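PDB 5C2V: hydrazine synthase subunit alpha from Candidatus Kuenenia stuttgartiensis, which forms hydrazine by condensing hydroxylamine, made in the gamma subunit, with ammonia, as the two-heme alpha subunit of the anammox hydrazine synthase complex. Local coordinates for residues D[3-8]-D[12-17]; D[20-25]-D[291-296]. All blocks are in the same frame, centred on the assembly; numbering follows the deposited sequence.

Interaction 1 (D[3-8]-D[12-17]); sequences VMTGGP and KALWTD
Asp-17 and the backbone of Val-3 and Met-4 make the polar half of this contact, which folds the N-terminal arm back on itself. The carboxylate OD2 accepts Val-3 N at 2.8 Å, met nearly along the C-O axis, with an N-H...O angle of 152°. Met-4 N is shared weakly between both oxygens, 3.1 Å to OD2 and 3.3 Å to OD1 of Asp-17. CG of Asp-17 lies anti to its own backbone N (chi1 177°), which turns both oxygens toward the backbone of Val-3 and Met-4. Thr-5 OG1 runs past CB of Asp-17 at 3.8 Å, the two side chains pointing in opposite directions.

Leu-14 and Pro-8 pack more loosely: Leu-14 CB lies 3.7 Å from Gly-6 O, and the apolar contact proper is CD1 of Leu-14 with CD of Pro-8 at 4.4 Å. Beside them, Gly-7 CA points a C-H at Lys-12 O, 3.2 Å away and with an angle of 160° at the hydrogen. A type I turn from Leu-14 to Asp-17 then redirects the chain.

Met-4 O is bonded to Arg-277 of the beta subunit, while Pro-8 packs on Glu-16 of the gamma subunit. The turn delivers Asp-17 to the N-cap of helix 18-25, where OD1 also bonds weakly to Gly-20 N, and Val-3 rests on Ser-19 and Lys-23 of this helix.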
loop_
_atom_site.group_PDB
_atom_site.type_symbol
_atom_site.label_atom_id
_atom_site.label_comp_id
_atom_site.label_asym_id
_atom_site.label_seq_id
_atom_site.Cartn_x
_atom_site.Cartn_y
_atom_site.Cartn_z
ATOM N N VAL D 3 -34.099 11.871 -17.764
ATOM C CA VAL D 3 -33.083 11.253 -16.919
ATOM C C VAL D 3 -32.572 12.220 -15.855
ATOM O O VAL D 3 -32.870 12.068 -14.670
ATOM C CB VAL D 3 -31.889 10.739 -17.750
ATOM C CG1 VAL D 3 -30.831 10.133 -16.842
ATOM C CG2 VAL D 3 -32.357 9.718 -18.775
ATOM N N MET D 4 -31.801 13.215 -16.283
ATOM C CA MET D 4 -31.221 14.185 -15.360
ATOM C C MET D 4 -32.287 15.132 -14.823
ATOM O O MET D 4 -32.387 15.350 -13.615
ATOM C CB MET D 4 -30.105 14.975 -16.050
ATOM C CG MET D 4 -29.329 15.903 -15.129
ATOM S SD MET D 4 -27.958 16.711 -15.979
ATOM C CE MET D 4 -27.219 17.638 -14.638
ATOM N N THR D 5 -33.084 15.691 -15.729
ATOM C CA THR D 5 -34.155 16.607 -15.354
ATOM C C THR D 5 -35.513 16.070 -15.785
ATOM O O THR D 5 -35.611 14.974 -16.334
ATOM C CB THR D 5 -33.955 18.000 -15.979
ATOM O OG1 THR D 5 -34.078 17.909 -17.404
ATOM C CG2 THR D 5 -32.585 18.551 -15.629
ATOM N N GLY D 6 -36.559 16.850 -15.534
ATOM C CA GLY D 6 -37.895 16.500 -15.974
ATOM C C GLY D 6 -38.181 17.067 -17.351
ATOM O O GLY D 6 -37.499 17.987 -17.803
ATOM N N GLY D 7 -39.183 16.513 -18.025
ATOM C CA GLY D 7 -39.545 16.970 -19.355
ATOM C C GLY D 7 -40.823 17.788 -19.395
ATOM O O GLY D 7 -41.501 17.942 -18.378
ATOM N N PRO D 8 -41.159 18.321 -20.580
ATOM C CA PRO D 8 -42.394 19.080 -20.799
ATOM C C PRO D 8 -43.632 18.195 -20.692
ATOM O O PRO D 8 -44.692 18.655 -20.268
ATOM C CB PRO D 8 -42.226 19.620 -22.223
ATOM C CG PRO D 8 -41.299 18.660 -22.881
ATOM C CD PRO D 8 -40.348 18.218 -21.807
ATOM N N LYS D 12 -41.420 12.193 -21.590
ATOM C CA LYS D 12 -40.545 12.848 -22.562
ATOM C C LYS D 12 -39.485 13.686 -21.850
ATOM O O LYS D 12 -39.656 14.060 -20.692
ATOM C CB LYS D 12 -41.358 13.721 -23.521
ATOM C CG LYS D 12 -42.422 12.963 -24.306
ATOM C CD LYS D 12 -41.820 11.838 -25.135
ATOM C CE LYS D 12 -41.080 12.374 -26.352
ATOM N NZ LYS D 12 -40.601 11.277 -27.239
ATOM N N ALA D 13 -38.391 13.981 -22.550
ATOM C CA ALA D 13 -37.250 14.649 -21.930
ATOM C C ALA D 13 -36.993 16.043 -22.499
ATOM O O ALA D 13 -37.342 16.337 -23.642
ATOM C CB ALA D 13 -36.001 13.792 -22.080
ATOM N N LEU D 14 -36.378 16.895 -21.684
ATOM C CA LEU D 14 -36.006 18.241 -22.102
ATOM C C LEU D 14 -34.747 18.190 -22.964
ATOM O O LEU D 14 -33.943 17.267 -22.838
ATOM C CB LEU D 14 -35.788 19.141 -20.882
ATOM C CG LEU D 14 -35.767 20.653 -21.110
ATOM C CD1 LEU D 14 -37.095 21.124 -21.682
ATOM C CD2 LEU D 14 -35.452 21.387 -19.815
ATOM N N TRP D 15 -34.577 19.179 -23.837
ATOM C CA TRP D 15 -33.447 19.190 -24.761
ATOM C C TRP D 15 -32.121 19.478 -24.056
ATOM O O TRP D 15 -31.053 19.316 -24.644
ATOM C CB TRP D 15 -33.677 20.212 -25.879
ATOM C CG TRP D 15 -33.908 21.617 -25.404
ATOM C CD1 TRP D 15 -35.112 22.216 -25.174
ATOM C CD2 TRP D 15 -32.908 22.602 -25.112
ATOM N NE1 TRP D 15 -34.924 23.510 -24.754
ATOM C CE2 TRP D 15 -33.580 23.772 -24.708
ATOM C CE3 TRP D 15 -31.510 22.608 -25.152
ATOM C CZ2 TRP D 15 -32.903 24.935 -24.344
ATOM C CZ3 TRP D 15 -30.840 23.763 -24.792
ATOM C CH2 TRP D 15 -31.537 24.910 -24.394
ATOM N N THR D 16 -32.195 19.909 -22.801
ATOM C CA THR D 16 -30.995 20.161 -22.011
ATOM C C THR D 16 -30.467 18.883 -21.369
ATOM O O THR D 16 -29.320 18.828 -20.927
ATOM C CB THR D 16 -31.249 21.196 -20.904
ATOM O OG1 THR D 16 -32.308 20.736 -20.056
ATOM C CG2 THR D 16 -31.630 22.537 -21.507
ATOM N N ASP D 17 -31.306 17.853 -21.322
ATOM C CA ASP D 17 -30.909 16.590 -20.718
ATOM C C ASP D 17 -30.340 15.679 -21.798
ATOM O O ASP D 17 -31.074 15.157 -22.632
ATOM C CB ASP D 17 -32.104 15.937 -20.016
ATOM C CG ASP D 17 -31.773 14.580 -19.420
ATOM O OD1 ASP D 17 -30.581 14.306 -19.166
ATOM O OD2 ASP D 17 -32.714 13.790 -19.193
#

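Interaction 2 (D[20-25]-D[291-296]); sequences GMSKEV and ITFGDR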
loop_
_atom_site.group_PDB
_atom_site.type_symbol
_atom_site.label_atom_id
_atom_site.label_comp_id
_atom_site.label_asym_id
_atom_site.label_seq_id
_atom_site.Cartn_x
_atom_site.Cartn_y
_atom_site.Cartn_z
ATOM N N GLY D 20 -31.096 11.947 -21.496
ATOM C CA GLY D 20 -32.524 11.823 -21.715
ATOM C C GLY D 20 -32.892 11.893 -23.184
ATOM O O GLY D 20 -33.714 11.112 -23.664
ATOM N N MET D 21 -32.278 12.829 -23.901
ATOM C CA MET D 21 -32.537 12.991 -25.327
ATOM C C MET D 21 -31.965 11.829 -26.128
ATOM O O MET D 21 -32.554 11.403 -27.120
ATOM C CB MET D 21 -31.952 14.311 -25.840
ATOM C CG MET D 21 -32.608 15.557 -25.267
ATOM S SD MET D 21 -34.318 15.778 -25.789
ATOM C CE MET D 21 -34.096 16.152 -27.527
ATOM N N SER D 22 -30.817 11.321 -25.690
ATOM C CA SER D 22 -30.130 10.242 -26.394
ATOM C C SER D 22 -30.972 8.969 -26.470
ATOM O O SER D 22 -30.807 8.164 -27.386
ATOM C CB SER D 22 -28.789 9.939 -25.723
ATOM O OG SER D 22 -27.912 11.051 -25.805
ATOM N N LYS D 23 -31.873 8.791 -25.509
ATOM C CA LYS D 23 -32.726 7.609 -25.480
ATOM C C LYS D 23 -33.786 7.672 -26.583
ATOM O O LYS D 23 -34.138 6.651 -27.176
ATOM C CB LYS D 23 -33.388 7.464 -24.107
ATOM C CG LYS D 23 -32.395 7.318 -22.960
ATOM C CD LYS D 23 -33.090 7.178 -21.615
ATOM C CE LYS D 23 -33.641 5.776 -21.414
ATOM N NZ LYS D 23 -32.551 4.764 -21.322
ATOM N N GLU D 24 -34.291 8.873 -26.843
ATOM C CA GLU D 24 -35.288 9.101 -27.889
ATOM C C GLU D 24 -34.686 9.226 -29.289
ATOM O O GLU D 24 -35.248 8.727 -30.264
ATOM C CB GLU D 24 -36.102 10.360 -27.571
ATOM C CG GLU D 24 -36.861 10.288 -26.257
ATOM C CD GLU D 24 -37.292 11.651 -25.741
ATOM O OE1 GLU D 24 -36.767 12.674 -26.229
ATOM O OE2 GLU D 24 -38.156 11.696 -24.840
ATOM N N VAL D 25 -33.547 9.905 -29.383
ATOM C CA VAL D 25 -32.971 10.260 -30.676
ATOM C C VAL D 25 -32.182 9.104 -31.286
ATOM O O VAL D 25 -31.797 9.150 -32.455
ATOM C CB VAL D 25 -32.054 11.498 -30.552
ATOM C CG1 VAL D 25 -30.686 11.098 -30.020
ATOM C CG2 VAL D 25 -31.926 12.213 -31.892
ATOM N N ILE D 291 -19.716 6.183 -20.749
ATOM C CA ILE D 291 -20.737 6.489 -19.751
ATOM C C ILE D 291 -22.123 5.995 -20.163
ATOM O O ILE D 291 -22.555 6.205 -21.296
ATOM C CB ILE D 291 -20.801 8.005 -19.474
ATOM C CG1 ILE D 291 -19.399 8.551 -19.197
ATOM C CG2 ILE D 291 -21.737 8.300 -18.312
ATOM C CD1 ILE D 291 -19.365 10.027 -18.880
ATOM N N THR D 292 -22.812 5.337 -19.233
ATOM C CA THR D 292 -24.157 4.828 -19.483
ATOM C C THR D 292 -25.190 5.947 -19.438
ATOM O O THR D 292 -25.032 6.924 -18.709
ATOM C CB THR D 292 -24.556 3.748 -18.464
ATOM O OG1 THR D 292 -24.566 4.313 -17.147
ATOM C CG2 THR D 292 -23.579 2.587 -18.509
ATOM N N PHE D 293 -26.238 5.805 -20.239
ATOM C CA PHE D 293 -27.287 6.813 -20.318
ATOM C C PHE D 293 -28.352 6.688 -19.225
ATOM O O PHE D 293 -28.797 7.695 -18.675
ATOM C CB PHE D 293 -27.927 6.763 -21.705
ATOM C CG PHE D 293 -26.944 6.986 -22.819
ATOM C CD1 PHE D 293 -26.629 8.268 -23.234
ATOM C CD2 PHE D 293 -26.310 5.915 -23.427
ATOM C CE1 PHE D 293 -25.715 8.479 -24.249
ATOM C CE2 PHE D 293 -25.394 6.119 -24.443
ATOM C CZ PHE D 293 -25.097 7.402 -24.854
ATOM N N GLY D 294 -28.767 5.462 -18.919
ATOM C CA GLY D 294 -29.831 5.254 -17.951
ATOM C C GLY D 294 -29.513 5.588 -16.503
ATOM O O GLY D 294 -30.169 6.441 -15.904
ATOM N N ASP D 295 -28.510 4.925 -15.935
ATOM C CA ASP D 295 -28.125 5.175 -14.546
ATOM C C ASP D 295 -26.917 6.101 -14.431
ATOM O O ASP D 295 -26.447 6.377 -13.326
ATOM C CB ASP D 295 -27.852 3.856 -13.815
ATOM C CG ASP D 295 -27.128 2.842 -14.676
ATOM O OD1 ASP D 295 -26.362 3.254 -15.573
ATOM O OD2 ASP D 295 -27.327 1.629 -14.454
ATOM N N ARG D 296 -26.420 6.565 -15.575
ATOM C CA ARG D 296 -25.271 7.469 -15.630
ATOM C C ARG D 296 -24.053 6.908 -14.903
ATOM O O ARG D 296 -23.599 7.471 -13.907
ATOM C CB ARG D 296 -25.639 8.837 -15.051
ATOM C CG ARG D 296 -26.259 9.790 -16.055
ATOM C CD ARG D 296 -26.846 11.007 -15.360
ATOM N NE ARG D 296 -26.882 12.173 -16.237
ATOM C CZ ARG D 296 -26.042 13.199 -16.145
ATOM N NH1 ARG D 296 -25.103 13.205 -15.208
ATOM N NH2 ARG D 296 -26.142 14.220 -16.983
#
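Ser-22, on helix 18-25, packs against the ring of Phe-293 in the tight connection between strands 285-291 and 297-303, the first two strands of a four-stranded antiparallel meander in the beta-propeller domain. The short helix thus lies against a hairpin loop of a blade.

Van der Waals contact is what joins the two segments; no hydrogen bond crosses between them. CB of Ser-22 approaches one side of the ring obliquely, 3.7 Å from CD1 of Phe-293, and Ser-22 OG is 3.7 Å from CE1 of the same ring. With CG of Phe-293 beside its backbone N (chi1 -58°) and so anti to the carbonyl carbon, the ring is carried out to the helix. A second, looser touch is NZ of Lys-23 at 4.4 Å from Gly-294 CA.

The polar groups nearby bond elsewhere. Lys-23 NZ forms a salt bridge with Asp-346 and donates to Pro-344 O, both in the loop between strands 336-342 and 348-353, so the helix touches the corresponding connections of two successive sheets. Ser-22 OG is hydrogen-bonded to Tyr-18 O, one helical turn back.

Within the loop, Thr-292 OG1 is hydrogen-bonded to Lys-297 N, just past the segment, and donates in turn to Asp-295 OD1 at 2.6 Å.

Overall arrangement
The two contacts follow one another along the chain and meet at helix 18-25: interaction 1 ends at its N-cap and interaction 2 uses its flank, seated on a propeller loop. Their centres are about 11 Å apart, and they touch directly. Glu-24 OE2 probably accepts Ala-13 N at 3.2 Å and pairs more weakly with Lys-12 NZ at 3.5 Å. Met-4 also packs on Arg-296 of the propeller loop. Neither contact is near a heme or metal site. The contact centres lie about 35 Å (interaction 1) and 29 Å (interaction 2) from the centre of the chain. Interaction 1 faces the beta and gamma subunits; interaction 2 stays within the alpha subunit.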